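Local structure of xylulose kinase (Escherichia coli, 2ITM) at residues V290-A294 and A372-M377; P326-Y332 and K346-L352. The protein catalyses the ATP-dependent phosphorylation of D-xylulose to D-xylulose 5-phosphate, and less efficiently that of 1-deoxy-D-xylulose, as a homodimer of the FGGY kinase family. All coordinates share one frame; numbering follows the deposited sequence.

How the contacts relate
Both contacts belong to the C-terminal FGGY domain. Contact 1 includes part of helix 358-381, which follows directly on strand 345-353, and the hairpin of contact 2 packs on that helix. Contact 1 lies nearer the middle of the chain, about 14 Å from its centre, and packs the end of strand 285-291 on the helix through apolar side chains and, at one point, the helix backbone. Contact 2, about 27 Å from the centre, is a beta hairpin held by paired backbone hydrogen bonds and aromatic side chains; although largely buried, it lies at the dimer interface. Its residues fall within the chain loop that contact 1 closes. The two meet at Pro331, whose CG packs 3.9 Å from Leu292 CD1 and also touches Ala372 CB.

Contact 1 (V290-A294 and A372-M377); sequences VMLSA and ALADGM
Two bends, at chi2 (-68°) and chi3 (-103°), fold the Met291 side chain so that its CE comes down on the backbone of helix 358-381 between Leu373 and Gly376. The methyl sits 3.4 Å from Leu373 O and 3.7 Å from Gly376 CA. With no side chain at Gly376, whose CB would collide with this methyl, the methionine can reach the helix backbone itself. Leu373 O is already the acceptor for Met377 N in the helical turn, so CE packs beside a carbonyl whose hydrogen bond is made. The CG of Met377 touches the same methyl from the next position.

One turn back, Leu373 holds its CG anti to the carbonyl carbon (chi1 -66°), which swings the branched end toward segment 290-294. There its methyls meet different partners: CD2 packs 4.2 Å from Met291 CB and also against Leu292 CB, while CD1 meets Ala294 CB. Leu292 closes the row, its CD1 lying 3.6 Å from Ala372 CB.

The contact thus joins the place where strand 285-291 gives way to helix 294-304 to one side of helix 358-381. Trp402 of helix 400-410 packs on both Ala294 and Leu373, as does Leu253 of strand 249-253, and Phe472 of helix 459-479 touches Ala372.

Contact 2 (P326-Y332 and K346-L352); sequences PVWFLPY and KGVFFGL
The Phe349 ring receives CD1 of Phe329 over one face, 3.7 Å above its plane and offset toward the rim, while the two ring planes are inclined at 49° with centroids 5.0 Å apart. Pro331 N lies over one face of the Phe329 ring, and Lys346 O lies in plane at the edge of the Tyr332 ring. On the sheet face shared with Tyr332, the indole of Trp328 carries Pro326 CB over one of its own faces and turns its CD1 to the edge of the Phe350 ring.

These groups decorate an antiparallel beta hairpin, strands 328-333 and 345-353, in which Trp328, Leu330 and Tyr332 form hydrogen-bonded pairs with Phe350, Val348 and Lys346, respectively. The bonds at Trp328–Phe350 are nearly straight, with 171° at the hydrogen between Phe350 N and Trp328 O, whereas Val348 N approaches Leu330 O from above the carbonyl plane. At the non-hydrogen-bonded pair Phe329–Phe349, Phe329 CA makes a CA-H...O contact of 3.2 Å with the O of the neighbouring Val348. Gly347 leaves room for the Phe329 ring, whose CE1 would clash with a CB there.

The face bearing Phe329 and Phe349 packs on Val365 of helix 358-381; the face of Trp328, Leu330 and Tyr332 meets helix 459-479, where Tyr332 stacks on Tyr476 and its OH bonds to Tyr476 O. Strand 345-353 pairs antiparallel with a strand of the second subunit, so the sheet continues across the dimer.

At the Val327 end of the hairpin, Val327 has CG1 anti to its N (chi1 -171°), turning that methyl to touch both Phe349 CD2 and Leu352 CD2. One water also bridges the two segments at this end, its O donating short bonds of 2.5 Å to Pro326 O and 2.6 Å to Gly351 O.

Contact 1 (V290-A294 and A372-M377)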
ATOM      1  N   VAL A 290      18.808   6.893 -16.111  1.00 25.71           N
ATOM      2  CA  VAL A 290      18.374   5.686 -15.454  1.00 38.19           C
ATOM      3  C   VAL A 290      16.868   5.549 -15.591  1.00 23.11           C
ATOM      4  O   VAL A 290      16.132   6.506 -15.440  1.00 37.77           O
ATOM      5  CB  VAL A 290      18.815   5.609 -13.999  1.00 26.12           C
ATOM      6  CG1 VAL A 290      18.367   4.325 -13.381  1.00 33.14           C
ATOM      7  CG2 VAL A 290      20.298   5.709 -13.906  1.00 33.00           C
ATOM      8  N   MET A 291      16.429   4.349 -15.913  1.00 34.73           N
ATOM      9  CA  MET A 291      15.019   4.065 -16.036  1.00 28.85           C
ATOM     10  C   MET A 291      14.654   2.916 -15.138  1.00 31.48           C
ATOM     11  O   MET A 291      15.518   2.209 -14.656  1.00 32.69           O
ATOM     12  CB  MET A 291      14.679   3.736 -17.474  1.00 22.81           C
ATOM     13  CG  MET A 291      15.001   4.862 -18.439  1.00 35.05           C
ATOM     14  SD  MET A 291      13.965   6.293 -18.237  1.00 30.48           S
ATOM     15  CE  MET A 291      12.880   6.082 -19.589  1.00 46.88           C
ATOM     16  N   LEU A 292      13.362   2.732 -14.916  1.00 36.43           N
ATOM     17  CA  LEU A 292      12.850   1.525 -14.287  1.00 31.57           C
ATOM     18  C   LEU A 292      13.351   0.301 -15.045  1.00 25.42           C
ATOM     19  O   LEU A 292      13.542   0.338 -16.248  1.00 31.50           O
ATOM     20  CB  LEU A 292      11.321   1.535 -14.178  1.00 29.70           C
ATOM     21  CG  LEU A 292      10.678   2.525 -13.217  1.00 26.12           C
ATOM     22  CD1 LEU A 292       9.321   2.908 -13.698  1.00 39.35           C
ATOM     23  CD2 LEU A 292      10.617   2.010 -11.805  1.00 31.38           C
ATOM     24  N   SER A 293      13.560  -0.776 -14.305  1.00 35.95           N
ATOM     25  CA  SER A 293      13.773  -2.081 -14.892  1.00 35.68           C
ATOM     26  C   SER A 293      12.424  -2.705 -15.202  1.00 30.58           C
ATOM     27  O   SER A 293      11.858  -3.390 -14.380  1.00 42.19           O
ATOM     28  CB  SER A 293      14.553  -2.982 -13.940  1.00 49.16           C
ATOM     29  OG  SER A 293      15.697  -2.327 -13.449  1.00 58.43           O
ATOM     30  N   ALA A 294      11.924  -2.452 -16.403  1.00 49.71           N
ATOM     31  CA  ALA A 294      10.624  -2.950 -16.826  1.00 33.71           C
ATOM     32  C   ALA A 294      10.608  -4.457 -16.690  1.00 46.68           C
ATOM     33  O   ALA A 294       9.565  -5.068 -16.498  1.00 50.77           O
ATOM     34  CB  ALA A 294      10.383  -2.573 -18.234  1.00 44.12           C
ATOM     35  N   ALA A 372       5.385   5.883 -16.767  1.00 22.14           N
ATOM     36  CA  ALA A 372       6.692   6.268 -16.266  1.00 27.03           C
ATOM     37  C   ALA A 372       7.771   6.295 -17.353  1.00 30.66           C
ATOM     38  O   ALA A 372       8.466   7.281 -17.516  1.00 20.88           O
ATOM     39  CB  ALA A 372       7.095   5.366 -15.137  1.00 13.36           C
ATOM     40  N   LEU A 373       7.877   5.202 -18.093  1.00 22.95           N
ATOM     41  CA  LEU A 373       8.867   5.071 -19.141  1.00 17.96           C
ATOM     42  C   LEU A 373       8.726   6.128 -20.233  1.00 27.20           C
ATOM     43  O   LEU A 373       9.706   6.656 -20.715  1.00 26.19           O
ATOM     44  CB  LEU A 373       8.837   3.668 -19.742  1.00 25.04           C
ATOM     45  CG  LEU A 373       9.256   2.508 -18.837  1.00 36.41           C
ATOM     46  CD1 LEU A 373       9.058   1.179 -19.502  1.00 18.91           C
ATOM     47  CD2 LEU A 373      10.669   2.665 -18.319  1.00 34.76           C
ATOM     48  N   ALA A 374       7.492   6.425 -20.614  1.00 26.57           N
ATOM     49  CA  ALA A 374       7.210   7.415 -21.639  1.00 14.21           C
ATOM     50  C   ALA A 374       7.603   8.822 -21.209  1.00 16.27           C
ATOM     51  O   ALA A 374       8.179   9.571 -21.980  1.00 23.76           O
ATOM     52  CB  ALA A 374       5.760   7.370 -22.027  1.00 19.11           C
ATOM     53  N   ASP A 375       7.277   9.171 -19.973  1.00 22.43           N
ATOM     54  CA  ASP A 375       7.670  10.446 -19.404  1.00 13.86           C
ATOM     55  C   ASP A 375       9.182  10.530 -19.354  1.00 19.66           C
ATOM     56  O   ASP A 375       9.764  11.575 -19.604  1.00 22.32           O
ATOM     57  CB  ASP A 375       7.102  10.606 -17.995  1.00 26.02           C
ATOM     58  CG  ASP A 375       5.672  11.108 -17.984  1.00 29.37           C
ATOM     59  OD1 ASP A 375       5.232  11.718 -18.975  1.00 21.24           O
ATOM     60  OD2 ASP A 375       4.930  10.928 -17.016  1.00 21.29           O
ATOM     61  N   GLY A 376       9.804   9.404 -19.015  1.00 33.18           N
ATOM     62  CA  GLY A 376      11.248   9.304 -18.949  1.00 25.94           C
ATOM     63  C   GLY A 376      11.909   9.627 -20.271  1.00 27.22           C
ATOM     64  O   GLY A 376      12.844  10.425 -20.349  1.00 29.62           O
ATOM     65  N   MET A 377      11.415   9.012 -21.329  1.00 19.58           N
ATOM     66  CA  MET A 377      11.903   9.325 -22.660  1.00 24.90           C
ATOM     67  C   MET A 377      11.627  10.772 -23.085  1.00 26.25           C
ATOM     68  O   MET A 377      12.513  11.411 -23.639  1.00 27.25           O
ATOM     69  CB  MET A 377      11.364   8.324 -23.681  1.00 20.03           C
ATOM     70  CG  MET A 377      11.878   6.907 -23.464  1.00 30.11           C
ATOM     71  SD  MET A 377      11.609   5.796 -24.835  1.00 32.56           S
ATOM     72  CE  MET A 377       9.869   5.530 -24.706  1.00 24.65           C
TER

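Contact 2 (P326-Y332 and K346-L352)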
ATOM      1  N   PRO A 326     -10.348   2.979 -13.104  1.00 40.55           N
ATOM      2  CA  PRO A 326      -8.903   2.685 -13.147  1.00 34.10           C
ATOM      3  C   PRO A 326      -8.350   2.531 -11.743  1.00 31.54           C
ATOM      4  O   PRO A 326      -8.710   3.293 -10.860  1.00 31.34           O
ATOM      5  CB  PRO A 326      -8.324   3.925 -13.821  1.00 39.20           C
ATOM      6  CG  PRO A 326      -9.454   4.517 -14.543  1.00 42.87           C
ATOM      7  CD  PRO A 326     -10.655   4.277 -13.716  1.00 43.30           C
ATOM      8  N   VAL A 327      -7.508   1.526 -11.560  1.00 37.49           N
ATOM      9  CA  VAL A 327      -6.462   1.532 -10.557  1.00 32.07           C
ATOM     10  C   VAL A 327      -5.260   2.250 -11.116  1.00 33.94           C
ATOM     11  O   VAL A 327      -4.946   2.107 -12.281  1.00 28.07           O
ATOM     12  CB  VAL A 327      -6.016   0.109 -10.233  1.00 38.97           C
ATOM     13  CG1 VAL A 327      -5.105   0.100  -9.064  1.00 33.36           C
ATOM     14  CG2 VAL A 327      -7.189  -0.761  -9.977  1.00 36.66           C
ATOM     15  N   TRP A 328      -4.586   3.016 -10.271  1.00 30.63           N
ATOM     16  CA  TRP A 328      -3.367   3.688 -10.670  1.00 25.68           C
ATOM     17  C   TRP A 328      -2.145   3.111  -9.961  1.00 28.20           C
ATOM     18  O   TRP A 328      -2.058   3.125  -8.745  1.00 28.51           O
ATOM     19  CB  TRP A 328      -3.484   5.195 -10.448  1.00 32.00           C
ATOM     20  CG  TRP A 328      -4.653   5.792 -11.138  1.00 40.12           C
ATOM     21  CD1 TRP A 328      -5.906   5.909 -10.653  1.00 34.17           C
ATOM     22  CD2 TRP A 328      -4.682   6.346 -12.451  1.00 25.61           C
ATOM     23  NE1 TRP A 328      -6.723   6.499 -11.576  1.00 24.51           N
ATOM     24  CE2 TRP A 328      -5.989   6.781 -12.693  1.00 37.05           C
ATOM     25  CE3 TRP A 328      -3.728   6.526 -13.452  1.00 28.11           C
ATOM     26  CZ2 TRP A 328      -6.368   7.363 -13.891  1.00 28.85           C
ATOM     27  CZ3 TRP A 328      -4.104   7.108 -14.630  1.00 25.98           C
ATOM     28  CH2 TRP A 328      -5.410   7.522 -14.841  1.00 28.07           C
ATOM     29  N   PHE A 329      -1.202   2.608 -10.742  1.00 27.85           N
ATOM     30  CA  PHE A 329       0.080   2.174 -10.213  1.00 22.17           C
ATOM     31  C   PHE A 329       1.140   3.233 -10.433  1.00 26.95           C
ATOM     32  O   PHE A 329       1.416   3.607 -11.556  1.00 24.15           O
ATOM     33  CB  PHE A 329       0.498   0.839 -10.838  1.00 20.24           C
ATOM     34  CG  PHE A 329       1.809   0.306 -10.336  1.00 18.70           C
ATOM     35  CD1 PHE A 329       1.940  -0.152  -9.047  1.00 27.21           C
ATOM     36  CD2 PHE A 329       2.902   0.238 -11.164  1.00 26.84           C
ATOM     37  CE1 PHE A 329       3.125  -0.652  -8.604  1.00 17.63           C
ATOM     38  CE2 PHE A 329       4.090  -0.255 -10.720  1.00 24.92           C
ATOM     39  CZ  PHE A 329       4.200  -0.697  -9.435  1.00 30.75           C
ATOM     40  N   LEU A 330       1.727   3.721  -9.352  1.00 20.01           N
ATOM     41  CA  LEU A 330       2.774   4.708  -9.460  1.00 20.96           C
ATOM     42  C   LEU A 330       4.125   4.169  -9.009  1.00 20.14           C
ATOM     43  O   LEU A 330       4.382   4.020  -7.828  1.00 23.96           O
ATOM     44  CB  LEU A 330       2.388   5.992  -8.723  1.00 27.80           C
ATOM     45  CG  LEU A 330       0.965   6.526  -8.915  1.00 25.57           C
ATOM     46  CD1 LEU A 330       0.530   7.364  -7.776  1.00 20.91           C
ATOM     47  CD2 LEU A 330       0.799   7.263 -10.193  1.00 24.15           C
ATOM     48  N   PRO A 331       4.976   3.862  -9.977  1.00 24.93           N
ATOM     49  CA  PRO A 331       6.290   3.322  -9.679  1.00 20.14           C
ATOM     50  C   PRO A 331       7.311   4.426  -9.558  1.00 26.12           C
ATOM     51  O   PRO A 331       7.452   5.252 -10.437  1.00 26.82           O
ATOM     52  CB  PRO A 331       6.579   2.455 -10.866  1.00 23.76           C
ATOM     53  CG  PRO A 331       5.863   3.113 -11.986  1.00 35.49           C
ATOM     54  CD  PRO A 331       4.798   4.012 -11.410  1.00 29.59           C
ATOM     55  N   TYR A 332       7.979   4.443  -8.435  1.00 24.56           N
ATOM     56  CA  TYR A 332       8.953   5.430  -8.156  1.00 26.17           C
ATOM     57  C   TYR A 332      10.355   4.907  -8.213  1.00 30.70           C
ATOM     58  O   TYR A 332      10.768   4.071  -7.453  1.00 26.53           O
ATOM     59  CB  TYR A 332       8.682   6.090  -6.822  1.00 31.70           C
ATOM     60  CG  TYR A 332       7.466   6.932  -6.807  1.00 19.36           C
ATOM     61  CD1 TYR A 332       6.259   6.411  -6.489  1.00 21.93           C
ATOM     62  CD2 TYR A 332       7.528   8.242  -7.120  1.00 23.45           C
ATOM     63  CE1 TYR A 332       5.164   7.170  -6.472  1.00 26.45           C
ATOM     64  CE2 TYR A 332       6.455   8.992  -7.111  1.00 29.74           C
ATOM     65  CZ  TYR A 332       5.264   8.457  -6.789  1.00 29.90           C
ATOM     66  OH  TYR A 332       4.187   9.223  -6.795  1.00 28.37           O
ATOM     67  N   LYS A 346      10.137   1.954  -5.735  1.00 50.68           N
ATOM     68  CA  LYS A 346       9.000   1.842  -4.835  1.00 39.75           C
ATOM     69  C   LYS A 346       7.697   2.256  -5.505  1.00 38.35           C
ATOM     70  O   LYS A 346       7.637   3.259  -6.199  1.00 25.92           O
ATOM     71  CB  LYS A 346       9.220   2.694  -3.592  1.00 35.88           C
ATOM     72  CG  LYS A 346       9.920   1.983  -2.479  1.00 49.74           C
ATOM     73  CD  LYS A 346      10.452   2.961  -1.474  1.00 78.86           C
ATOM     74  CE  LYS A 346       9.348   3.615  -0.668  1.00 87.09           C
ATOM     75  NZ  LYS A 346       9.902   4.534   0.366  1.00 74.42           N
ATOM     76  N   GLY A 347       6.653   1.476  -5.261  1.00 32.99           N
ATOM     77  CA  GLY A 347       5.402   1.602  -5.972  1.00 27.36           C
ATOM     78  C   GLY A 347       4.231   1.940  -5.081  1.00 20.48           C
ATOM     79  O   GLY A 347       4.210   1.612  -3.903  1.00 25.72           O
ATOM     80  N   VAL A 348       3.246   2.596  -5.669  1.00 26.54           N
ATOM     81  CA  VAL A 348       1.957   2.803  -5.038  1.00 27.05           C
ATOM     82  C   VAL A 348       0.826   2.251  -5.892  1.00 26.12           C
ATOM     83  O   VAL A 348       0.782   2.490  -7.084  1.00 20.00           O
ATOM     84  CB  VAL A 348       1.715   4.273  -4.742  1.00 29.10           C
ATOM     85  CG1 VAL A 348       0.491   4.441  -3.911  1.00 25.05           C
ATOM     86  CG2 VAL A 348       2.912   4.882  -4.054  1.00 30.62           C
ATOM     87  N   PHE A 349      -0.075   1.497  -5.271  1.00 27.49           N
ATOM     88  CA  PHE A 349      -1.391   1.214  -5.839  1.00 24.60           C
ATOM     89  C   PHE A 349      -2.444   2.171  -5.293  1.00 22.07           C
ATOM     90  O   PHE A 349      -2.801   2.110  -4.130  1.00 20.86           O
ATOM     91  CB  PHE A 349      -1.819  -0.226  -5.556  1.00 29.46           C
ATOM     92  CG  PHE A 349      -1.348  -1.214  -6.554  1.00 26.83           C
ATOM     93  CD1 PHE A 349      -0.640  -2.322  -6.170  1.00 43.84           C
ATOM     94  CD2 PHE A 349      -1.647  -1.061  -7.884  1.00 24.46           C
ATOM     95  CE1 PHE A 349      -0.222  -3.250  -7.100  1.00 37.84           C
ATOM     96  CE2 PHE A 349      -1.229  -1.969  -8.806  1.00 27.96           C
ATOM     97  CZ  PHE A 349      -0.516  -3.064  -8.417  1.00 38.53           C
ATOM     98  N   PHE A 350      -2.922   3.048  -6.159  1.00 18.11           N
ATOM     99  CA  PHE A 350      -3.851   4.100  -5.800  1.00 21.76           C
ATOM    100  C   PHE A 350      -5.242   3.892  -6.393  1.00 28.17           C
ATOM    101  O   PHE A 350      -5.391   3.681  -7.566  1.00 26.13           O
ATOM    102  CB  PHE A 350      -3.304   5.453  -6.244  1.00 22.85           C
ATOM    103  CG  PHE A 350      -4.161   6.601  -5.852  1.00 28.95           C
ATOM    104  CD1 PHE A 350      -4.071   7.146  -4.592  1.00 33.54           C
ATOM    105  CD2 PHE A 350      -5.069   7.123  -6.732  1.00 25.37           C
ATOM    106  CE1 PHE A 350      -4.859   8.181  -4.229  1.00 33.68           C
ATOM    107  CE2 PHE A 350      -5.863   8.158  -6.371  1.00 39.08           C
ATOM    108  CZ  PHE A 350      -5.759   8.690  -5.115  1.00 45.49           C
ATOM    109  N   GLY A 351      -6.255   3.990  -5.551  1.00 29.71           N
ATOM    110  CA  GLY A 351      -7.637   4.057  -6.017  1.00 22.38           C
ATOM    111  C   GLY A 351      -8.305   2.716  -6.163  1.00 31.58           C
ATOM    112  O   GLY A 351      -9.092   2.522  -7.068  1.00 37.34           O
ATOM    113  N   LEU A 352      -7.994   1.776  -5.298  1.00 24.26           N
ATOM    114  CA  LEU A 352      -8.567   0.456  -5.334  1.00 27.17           C
ATOM    115  C   LEU A 352      -9.975   0.411  -4.753  1.00 37.48           C
ATOM    116  O   LEU A 352     -10.239   0.991  -3.734  1.00 26.28           O
ATOM    117  CB  LEU A 352      -7.681  -0.540  -4.592  1.00 26.24           C
ATOM    118  CG  LEU A 352      -6.163  -0.527  -4.817  1.00 43.55           C
ATOM    119  CD1 LEU A 352      -5.444  -0.909  -3.575  1.00 30.80           C
ATOM    120  CD2 LEU A 352      -5.763  -1.433  -5.952  1.00 31.90           C
TER
HETATM  121  O   HOH W   1     -10.378   3.616  -8.995  1.00 40.86           O